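Local coordinates for protein leucine aminopeptidase (Fimbriiglobus ruber, PDB 7D1B) that probably catalyses the cyclisation of N-terminal glutaminyl residues, as a zinc-dependent glutaminyl cyclase built on the M28 aminopeptidase fold, at residues D185-I190 with V283-I288; R53-V58 with K321-V326. All coordinates share one frame; numbering follows the deposited sequence.

Interaction 1 of 2, residues D185-I190 with V283-I288; sequences DGEEYI and VLDDHI. With ZN (zinc ion), chain B.
Glu187 and Asp286 bring two irregular stretches of backbone to within 7.0 Å, CA to CA, one running on from strand 178-184 and the other leading into helix 287-292. With CG turned opposite the backbone N (chi1 -172°) and a bend at chi2, the Glu187 methylene lies against the carboxylate of Asp286, CG 3.2 Å from OD2, and its own carboxylate swings toward Asp285. There Glu187 OE2 stands 3.8 Å from Asp285 OD1, with the two carboxylate planes 46° apart. Both oxygens of the short Asp286 lie beside the Glu187 methylenes, OD2 nearer, while Asp286 OD1 also takes a water at 2.7 Å and is hydrogen-bonded to Ser208. The same water donates to Asp185 O at 3.0 Å, bridging the segments. Asp285 OD1 accepts the backbone N-H of Asp286 at 2.9 Å, tying the acid to its own turn. Gly186, with positive phi, fits the bend that leads to the metal ligand Glu188, whose OE2 binds the zinc ion alongside Asp155 and His309; its OE1 forms a salt bridge with Arg134. The result is a cluster of acids close to the zinc ligand Glu188. Glu187 and Asp285 may belong to a carboxylic-acid network of this M28 cyclase site, but they are not hydrogen-bonded to each other here.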
ATOM      1  N   ASP A 185      -8.697   3.554   2.775  1.00 11.44           N
ATOM      2  CA  ASP A 185      -9.002   4.063   4.099  1.00 11.32           C
ATOM      3  C   ASP A 185      -9.353   2.900   5.033  1.00 11.98           C
ATOM      4  O   ASP A 185      -9.615   1.770   4.601  1.00 12.36           O
ATOM      5  CB  ASP A 185     -10.184   5.028   3.998  1.00 12.47           C
ATOM      6  CG  ASP A 185     -10.215   6.093   5.102  1.00 12.29           C
ATOM      7  OD1 ASP A 185      -9.517   5.969   6.144  1.00 12.58           O
ATOM      8  OD2 ASP A 185     -10.958   7.086   4.902  1.00 13.31           O
ATOM      9  N   GLY A 186      -9.359   3.191   6.326  1.00 12.10           N
ATOM     10  CA  GLY A 186      -9.981   2.305   7.291  1.00 12.61           C
ATOM     11  C   GLY A 186      -9.383   0.919   7.359  1.00 12.12           C
ATOM     12  O   GLY A 186     -10.088  -0.042   7.695  1.00 12.28           O
ATOM     13  N   GLU A 187      -8.081   0.779   7.078  1.00 11.85           N
ATOM     14  CA  GLU A 187      -7.470  -0.526   7.298  1.00 12.13           C
ATOM     15  C   GLU A 187      -7.424  -0.861   8.780  1.00 11.74           C
ATOM     16  O   GLU A 187      -7.651  -2.010   9.162  1.00 12.68           O
ATOM     17  CB  GLU A 187      -6.066  -0.606   6.713  1.00 13.05           C
ATOM     18  CG  GLU A 187      -5.500  -2.025   6.780  1.00 14.76           C
ATOM     19  CD  GLU A 187      -4.335  -2.152   7.674  1.00 18.10           C
ATOM     20  OE1 GLU A 187      -3.607  -1.164   7.889  1.00 20.34           O
ATOM     21  OE2 GLU A 187      -4.149  -3.274   8.174  1.00 23.25           O
ATOM     22  N   GLU A 188      -7.098   0.114   9.623  1.00 12.29           N
ATOM     23  CA  GLU A 188      -6.904  -0.165  11.039  1.00 12.27           C
ATOM     24  C   GLU A 188      -7.350   1.027  11.885  1.00 12.61           C
ATOM     25  O   GLU A 188      -6.596   1.593  12.689  1.00 13.00           O
ATOM     26  CB  GLU A 188      -5.495  -0.674  11.338  1.00 13.96           C
ATOM     27  CG  GLU A 188      -4.362   0.231  10.943  1.00 15.17           C
ATOM     28  CD  GLU A 188      -3.027  -0.409  11.293  1.00 15.95           C
ATOM     29  OE1 GLU A 188      -3.019  -1.428  12.056  1.00 18.31           O
ATOM     30  OE2 GLU A 188      -1.965   0.059  10.802  1.00 16.25           O
ATOM     31  N   TYR A 189      -8.636   1.355  11.746  1.00 12.39           N
ATOM     32  CA  TYR A 189      -9.305   2.352  12.573  1.00 12.82           C
ATOM     33  C   TYR A 189      -9.673   1.699  13.905  1.00 12.86           C
ATOM     34  O   TYR A 189     -10.843   1.500  14.245  1.00 12.92           O
ATOM     35  CB  TYR A 189     -10.514   2.879  11.809  1.00 13.03           C
ATOM     36  CG  TYR A 189     -11.334   3.917  12.531  1.00 12.94           C
ATOM     37  CD1 TYR A 189     -10.766   5.103  12.968  1.00 13.95           C
ATOM     38  CD2 TYR A 189     -12.689   3.713  12.763  1.00 14.16           C
ATOM     39  CE1 TYR A 189     -11.526   6.061  13.637  1.00 14.71           C
ATOM     40  CE2 TYR A 189     -13.459   4.666  13.418  1.00 15.34           C
ATOM     41  CZ  TYR A 189     -12.867   5.848  13.848  1.00 14.69           C
ATOM     42  OH  TYR A 189     -13.592   6.828  14.492  1.00 16.42           O
ATOM     43  N   ILE A 190      -8.641   1.319  14.654  1.00 12.85           N
ATOM     44  CA  ILE A 190      -8.807   0.462  15.824  1.00 13.30           C
ATOM     45  C   ILE A 190      -8.861   1.343  17.065  1.00 13.63           C
ATOM     46  O   ILE A 190      -7.830   1.813  17.566  1.00 14.78           O
ATOM     47  CB  ILE A 190      -7.702  -0.591  15.927  1.00 13.16           C
ATOM     48  CG1 ILE A 190      -7.580  -1.399  14.631  1.00 13.64           C
ATOM     49  CG2 ILE A 190      -7.952  -1.493  17.152  1.00 15.18           C
ATOM     50  CD1 ILE A 190      -8.874  -2.053  14.117  1.00 14.13           C
ATOM     51  N   VAL A 283      -0.361 -13.458   6.912  1.00 14.82           N
ATOM     52  CA  VAL A 283      -0.630 -12.105   7.385  1.00 15.13           C
ATOM     53  C   VAL A 283      -1.939 -11.638   6.769  1.00 14.28           C
ATOM     54  O   VAL A 283      -2.032 -11.489   5.548  1.00 15.41           O
ATOM     55  CB  VAL A 283       0.515 -11.139   7.027  1.00 17.05           C
ATOM     56  CG1 VAL A 283       0.231  -9.755   7.625  1.00 17.89           C
ATOM     57  CG2 VAL A 283       1.869 -11.672   7.514  1.00 19.13           C
ATOM     58  N   LEU A 284      -2.945 -11.403   7.602  1.00 15.38           N
ATOM     59  CA  LEU A 284      -4.154 -10.743   7.124  1.00 15.82           C
ATOM     60  C   LEU A 284      -3.824  -9.289   6.807  1.00 14.41           C
ATOM     61  O   LEU A 284      -3.183  -8.598   7.607  1.00 15.81           O
ATOM     62  CB  LEU A 284      -5.240 -10.808   8.194  1.00 17.19           C
ATOM     63  CG  LEU A 284      -5.734 -12.220   8.519  1.00 20.53           C
ATOM     64  CD1 LEU A 284      -6.670 -12.162   9.705  1.00 23.36           C
ATOM     65  CD2 LEU A 284      -6.411 -12.835   7.294  1.00 23.34           C
ATOM     66  N   ASP A 285      -4.271  -8.816   5.649  1.00 13.34           N
ATOM     67  CA  ASP A 285      -3.948  -7.457   5.244  1.00 12.70           C
ATOM     68  C   ASP A 285      -4.944  -7.051   4.157  1.00 12.15           C
ATOM     69  O   ASP A 285      -5.893  -7.783   3.838  1.00 12.79           O
ATOM     70  CB  ASP A 285      -2.483  -7.383   4.800  1.00 13.51           C
ATOM     71  CG  ASP A 285      -1.844  -6.048   5.057  1.00 13.93           C
ATOM     72  OD1 ASP A 285      -2.554  -5.046   5.269  1.00 14.45           O
ATOM     73  OD2 ASP A 285      -0.582  -5.981   5.025  1.00 15.22           O
ATOM     74  N   ASP A 286      -4.733  -5.867   3.581  1.00 12.17           N
ATOM     75  CA  ASP A 286      -5.643  -5.347   2.570  1.00 11.83           C
ATOM     76  C   ASP A 286      -5.687  -6.187   1.300  1.00 12.12           C
ATOM     77  O   ASP A 286      -6.604  -5.990   0.494  1.00 12.90           O
ATOM     78  CB  ASP A 286      -5.275  -3.898   2.236  1.00 12.19           C
ATOM     79  CG  ASP A 286      -5.792  -2.893   3.255  1.00 12.34           C
ATOM     80  OD1 ASP A 286      -6.973  -2.996   3.678  1.00 12.27           O
ATOM     81  OD2 ASP A 286      -5.036  -1.957   3.581  1.00 13.88           O
ATOM     82  N   HIS A 287      -4.726  -7.097   1.082  1.00 11.45           N
ATOM     83  CA  HIS A 287      -4.742  -7.919  -0.124  1.00 11.66           C
ATOM     84  C   HIS A 287      -5.731  -9.076  -0.038  1.00 12.05           C
ATOM     85  O   HIS A 287      -6.049  -9.678  -1.064  1.00 13.20           O
ATOM     86  CB  HIS A 287      -3.346  -8.442  -0.439  1.00 12.00           C
ATOM     87  CG  HIS A 287      -2.807  -9.373   0.596  1.00 11.80           C
ATOM     88  ND1 HIS A 287      -2.906  -9.133   1.956  1.00 12.73           N
ATOM     89  CD2 HIS A 287      -2.153 -10.551   0.455  1.00 12.49           C
ATOM     90  CE1 HIS A 287      -2.327 -10.133   2.603  1.00 12.73           C
ATOM     91  NE2 HIS A 287      -1.850 -10.998   1.716  1.00 12.70           N
ATOM     92  N   ILE A 288      -6.235  -9.395   1.158  1.00 12.34           N
ATOM     93  CA  ILE A 288      -7.171 -10.512   1.293  1.00 13.57           C
ATOM     94  C   ILE A 288      -8.445 -10.241   0.506  1.00 12.85           C
ATOM     95  O   ILE A 288      -8.912 -11.085  -0.259  1.00 14.07           O
ATOM     96  CB  ILE A 288      -7.485 -10.768   2.776  1.00 15.27           C
ATOM     97  CG1 ILE A 288      -6.205 -11.094   3.556  1.00 16.10           C
ATOM     98  CG2 ILE A 288      -8.567 -11.847   2.930  1.00 16.17           C
ATOM     99  CD1 ILE A 288      -5.567 -12.390   3.166  1.00 19.74           C
TER
HETATM  100 ZN    ZN B 801      -0.404  -0.987  11.324  1.00 16.73          ZN
HETATM  101  O   HOH W   1      -8.770  -1.075   4.260  1.00 12.34           O
HETATM  102  O   HOH W   2       0.040  -2.858  10.461  1.00 14.76           O

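Interaction 2 of 2, residues R53-V58 with K321-V326; sequences RAVKYV and KQMVDV
Gln322 NE2 is gripped by two groups, the backbone O of Phe235 and Ser270 OG, and this long amide ties down one flank of helix 320-336 while the next residue, Met323, turns to helix 51-63. Two helices of the M28 alpha/beta fold pack nearly perpendicular here: the axes of the two short segments approach to 9.6 Å, at 106° between their N-to-C directions. Ala54 and Met323 lie closest in the backbone, and the small Ala54 is consistent with the 7.0 Å between its CA and Met323 CA. In the conformer described, one of two, Met323 places CG beside its backbone N (chi1 -66°), runs extended to SD and then bends at chi3. Its thioether end thus lies against Ala54, Val55 and Val58. Met323 CE meets Ala54 CB at 3.9 Å, and Met323 SD comes 4.1 Å from Val58 CG2, one turn further along. Val55 CG2 touches Met323 SD more loosely, at 4.5 Å. Methionine suits this place because its unbranched, flexible apolar thioether can reach all three partners, and no hydrogen bond crosses the interface. Helix 153-167 adds apolar neighbours, with Leu162 against Met323 and Ala161 against Val58, so the methionine and its partners join three helices. Away from that apolar patch, Lys321 and Asp325 form a salt bridge one turn apart: in the conformer given, again one of two, Lys321 NZ meets the syn lone pair of Asp325 OD1 at 2.7 Å.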
ATOM      1  N   ARG A  53      13.854  12.442  -2.143  1.00 14.11           N
ATOM      2  CA  ARG A  53      12.507  12.958  -2.342  1.00 13.52           C
ATOM      3  C   ARG A  53      11.470  11.993  -1.777  1.00 13.07           C
ATOM      4  O   ARG A  53      10.493  12.417  -1.142  1.00 13.99           O
ATOM      5  CB  ARG A  53      12.292  13.237  -3.829  1.00 14.25           C
ATOM      6  CG  ARG A  53      10.972  13.914  -4.119  1.00 15.05           C
ATOM      7  CD  ARG A  53      10.903  14.461  -5.543  1.00 15.74           C
ATOM      8  NE  ARG A  53      11.067  13.375  -6.506  1.00 14.74           N
ATOM      9  CZ  ARG A  53      11.224  13.546  -7.811  1.00 15.11           C
ATOM     10  NH1 ARG A  53      11.242  14.771  -8.316  1.00 17.10           N
ATOM     11  NH2 ARG A  53      11.369  12.495  -8.606  1.00 15.23           N
ATOM     12  N   ALA A  54      11.678  10.689  -1.975  1.00 13.33           N
ATOM     13  CA  ALA A  54      10.749   9.707  -1.428  1.00 13.62           C
ATOM     14  C   ALA A  54      10.656   9.819   0.092  1.00 13.23           C
ATOM     15  O   ALA A  54       9.550   9.794   0.669  1.00 13.84           O
ATOM     16  CB  ALA A  54      11.186   8.308  -1.872  1.00 14.77           C
ATOM     17  N   VAL A  55      11.808   9.947   0.771  1.00 13.61           N
ATOM     18  CA  VAL A  55      11.772  10.098   2.225  1.00 14.48           C
ATOM     19  C   VAL A  55      11.113  11.416   2.616  1.00 14.00           C
ATOM     20  O   VAL A  55      10.371  11.483   3.611  1.00 15.07           O
ATOM     21  CB  VAL A  55      13.179   9.952   2.827  1.00 16.35           C
ATOM     22  CG1 VAL A  55      13.169  10.310   4.301  1.00 20.71           C
ATOM     23  CG2 VAL A  55      13.681   8.540   2.619  1.00 17.12           C
ATOM     24  N   LYS A  56      11.371  12.482   1.845  1.00 14.23           N
ATOM     25  CA  LYS A  56      10.737  13.767   2.115  1.00 15.05           C
ATOM     26  C   LYS A  56       9.223  13.652   2.065  1.00 13.24           C
ATOM     27  O   LYS A  56       8.525  14.301   2.845  1.00 14.77           O
ATOM     28  CB  LYS A  56      11.238  14.825   1.129  1.00 17.57           C
ATOM     29  CG  LYS A  56      10.560  16.191   1.233  0.66 20.21           C
ATOM     30  CD  LYS A  56      10.977  17.128   0.089  0.66 24.34           C
ATOM     31  CE  LYS A  56      10.278  16.755  -1.220  0.66 25.84           C
ATOM     32  NZ  LYS A  56      10.648  17.625  -2.377  0.66 28.30           N
ATOM     33  N   TYR A  57       8.691  12.841   1.149  1.00 13.60           N
ATOM     34  CA  TYR A  57       7.241  12.653   1.110  1.00 13.27           C
ATOM     35  C   TYR A  57       6.738  11.917   2.351  1.00 12.81           C
ATOM     36  O   TYR A  57       5.653  12.231   2.857  1.00 13.95           O
ATOM     37  CB  TYR A  57       6.818  11.949  -0.183  1.00 13.83           C
ATOM     38  CG  TYR A  57       6.972  12.794  -1.422  1.00 13.52           C
ATOM     39  CD1 TYR A  57       6.692  14.151  -1.394  1.00 16.51           C
ATOM     40  CD2 TYR A  57       7.383  12.232  -2.622  1.00 13.92           C
ATOM     41  CE1 TYR A  57       6.815  14.925  -2.528  1.00 16.40           C
ATOM     42  CE2 TYR A  57       7.508  12.995  -3.766  1.00 14.27           C
ATOM     43  CZ  TYR A  57       7.238  14.346  -3.714  1.00 13.99           C
ATOM     44  OH  TYR A  57       7.366  15.130  -4.843  1.00 15.70           O
ATOM     45  N   VAL A  58       7.504  10.941   2.864  1.00 12.93           N
ATOM     46  CA  VAL A  58       7.118  10.343   4.150  1.00 13.11           C
ATOM     47  C   VAL A  58       7.048  11.420   5.228  1.00 13.21           C
ATOM     48  O   VAL A  58       6.088  11.489   6.010  1.00 14.13           O
ATOM     49  CB  VAL A  58       8.071   9.214   4.578  1.00 13.53           C
ATOM     50  CG1 VAL A  58       7.640   8.680   5.945  1.00 15.72           C
ATOM     51  CG2 VAL A  58       8.091   8.097   3.553  1.00 14.46           C
ATOM     52  N   LYS A 321      16.854   4.290  -0.098  1.00 13.11           N
ATOM     53  CA  LYS A 321      17.307   3.254  -1.018  1.00 13.48           C
ATOM     54  C   LYS A 321      16.325   2.091  -1.056  1.00 11.84           C
ATOM     55  O   LYS A 321      16.036   1.545  -2.125  1.00 12.47           O
ATOM     56  CB  LYS A 321      18.698   2.764  -0.625  1.00 15.84           C
ATOM     57  CG  LYS A 321      19.070   1.390  -1.235  1.00 23.21           C
ATOM     58  CD  LYS A 321      19.555   1.352  -2.677  1.00 27.59           C
ATOM     59  CE  LYS A 321      19.916  -0.086  -3.032  0.68 24.80           C
ATOM     60  NZ  LYS A 321      19.850  -0.332  -4.483  0.68 24.65           N
ATOM     61  N   GLN A 322      15.792   1.703   0.100  1.00 12.04           N
ATOM     62  CA  GLN A 322      14.796   0.642   0.133  1.00 11.53           C
ATOM     63  C   GLN A 322      13.540   1.050  -0.631  1.00 11.36           C
ATOM     64  O   GLN A 322      12.971   0.242  -1.389  1.00 11.86           O
ATOM     65  CB  GLN A 322      14.478   0.305   1.587  1.00 12.35           C
ATOM     66  CG  GLN A 322      13.405  -0.756   1.788  1.00 12.12           C
ATOM     67  CD  GLN A 322      13.745  -2.110   1.184  1.00 11.39           C
ATOM     68  OE1 GLN A 322      14.915  -2.436   0.931  1.00 12.50           O
ATOM     69  NE2 GLN A 322      12.723  -2.921   0.951  1.00 12.07           N
ATOM     70  N   MET A 323      13.110   2.309  -0.478  1.00 11.59           N
ATOM     71  CA  MET A 323      11.957   2.787  -1.232  1.00 12.37           C
ATOM     72  C   MET A 323      12.215   2.715  -2.731  1.00 11.66           C
ATOM     73  O   MET A 323      11.349   2.287  -3.495  1.00 12.71           O
ATOM     74  CB  MET A 323      11.618   4.217  -0.820  1.00 13.32           C
ATOM     75  CG  MET A 323      11.154   4.314   0.595  1.00 14.17           C
ATOM     76  SD  MET A 323      10.440   5.863   1.093  0.62 12.63           S
ATOM     77  CE  MET A 323       8.905   5.952   0.174  1.00 13.49           C
ATOM     78  N   VAL A 324      13.398   3.153  -3.171  1.00 12.19           N
ATOM     79  CA  VAL A 324      13.737   3.141  -4.593  1.00 12.68           C
ATOM     80  C   VAL A 324      13.761   1.714  -5.127  1.00 11.28           C
ATOM     81  O   VAL A 324      13.267   1.442  -6.230  1.00 11.77           O
ATOM     82  CB  VAL A 324      15.081   3.868  -4.826  1.00 14.80           C
ATOM     83  CG1 VAL A 324      15.656   3.528  -6.209  1.00 16.30           C
ATOM     84  CG2 VAL A 324      14.920   5.379  -4.643  1.00 16.81           C
ATOM     85  N   ASP A 325      14.341   0.782  -4.361  1.00 11.50           N
ATOM     86  CA  ASP A 325      14.378  -0.610  -4.799  1.00 11.39           C
ATOM     87  C   ASP A 325      12.967  -1.144  -5.022  1.00 10.87           C
ATOM     88  O   ASP A 325      12.672  -1.766  -6.053  1.00 11.73           O
ATOM     89  CB  ASP A 325      15.067  -1.482  -3.752  1.00 11.59           C
ATOM     90  CG  ASP A 325      16.568  -1.457  -3.808  1.00 12.75           C
ATOM     91  OD1 ASP A 325      17.169  -0.802  -4.678  1.00 15.24           O
ATOM     92  OD2 ASP A 325      17.152  -2.110  -2.931  1.00 14.05           O
ATOM     93  N   VAL A 326      12.075  -0.927  -4.046  1.00 10.82           N
ATOM     94  CA  VAL A 326      10.707  -1.413  -4.203  1.00 10.69           C
ATOM     95  C   VAL A 326      10.013  -0.717  -5.371  1.00 10.21           C
ATOM     96  O   VAL A 326       9.308  -1.365  -6.165  1.00 11.09           O
ATOM     97  CB  VAL A 326       9.940  -1.303  -2.877  1.00 11.33           C
ATOM     98  CG1 VAL A 326       8.462  -1.636  -3.058  1.00 12.24           C
ATOM     99  CG2 VAL A 326      10.579  -2.230  -1.831  1.00 12.58           C
TER

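The two interactions lie on opposite sides of the chain's centre, with their own centres 22 Å apart and nearest atoms about 13 Å apart, so neither touches the other. Interaction 1 is polar and sits at the zinc site; interaction 2 is apolar and joins helix 51-63, early in the chain, to the C-terminal helix 320-336. Helix 153-167 connects them: it carries the zinc ligand Asp155, whose side chain is about 4 Å from that of Glu187, and further along it Ala161 and Leu162 pack on Val58 and Met323. The side chain of Val58 remains about 10 Å from that of Asp155 and about 14 Å from the zinc ion, which makes interaction 2 plain packing at a distance from the zinc site.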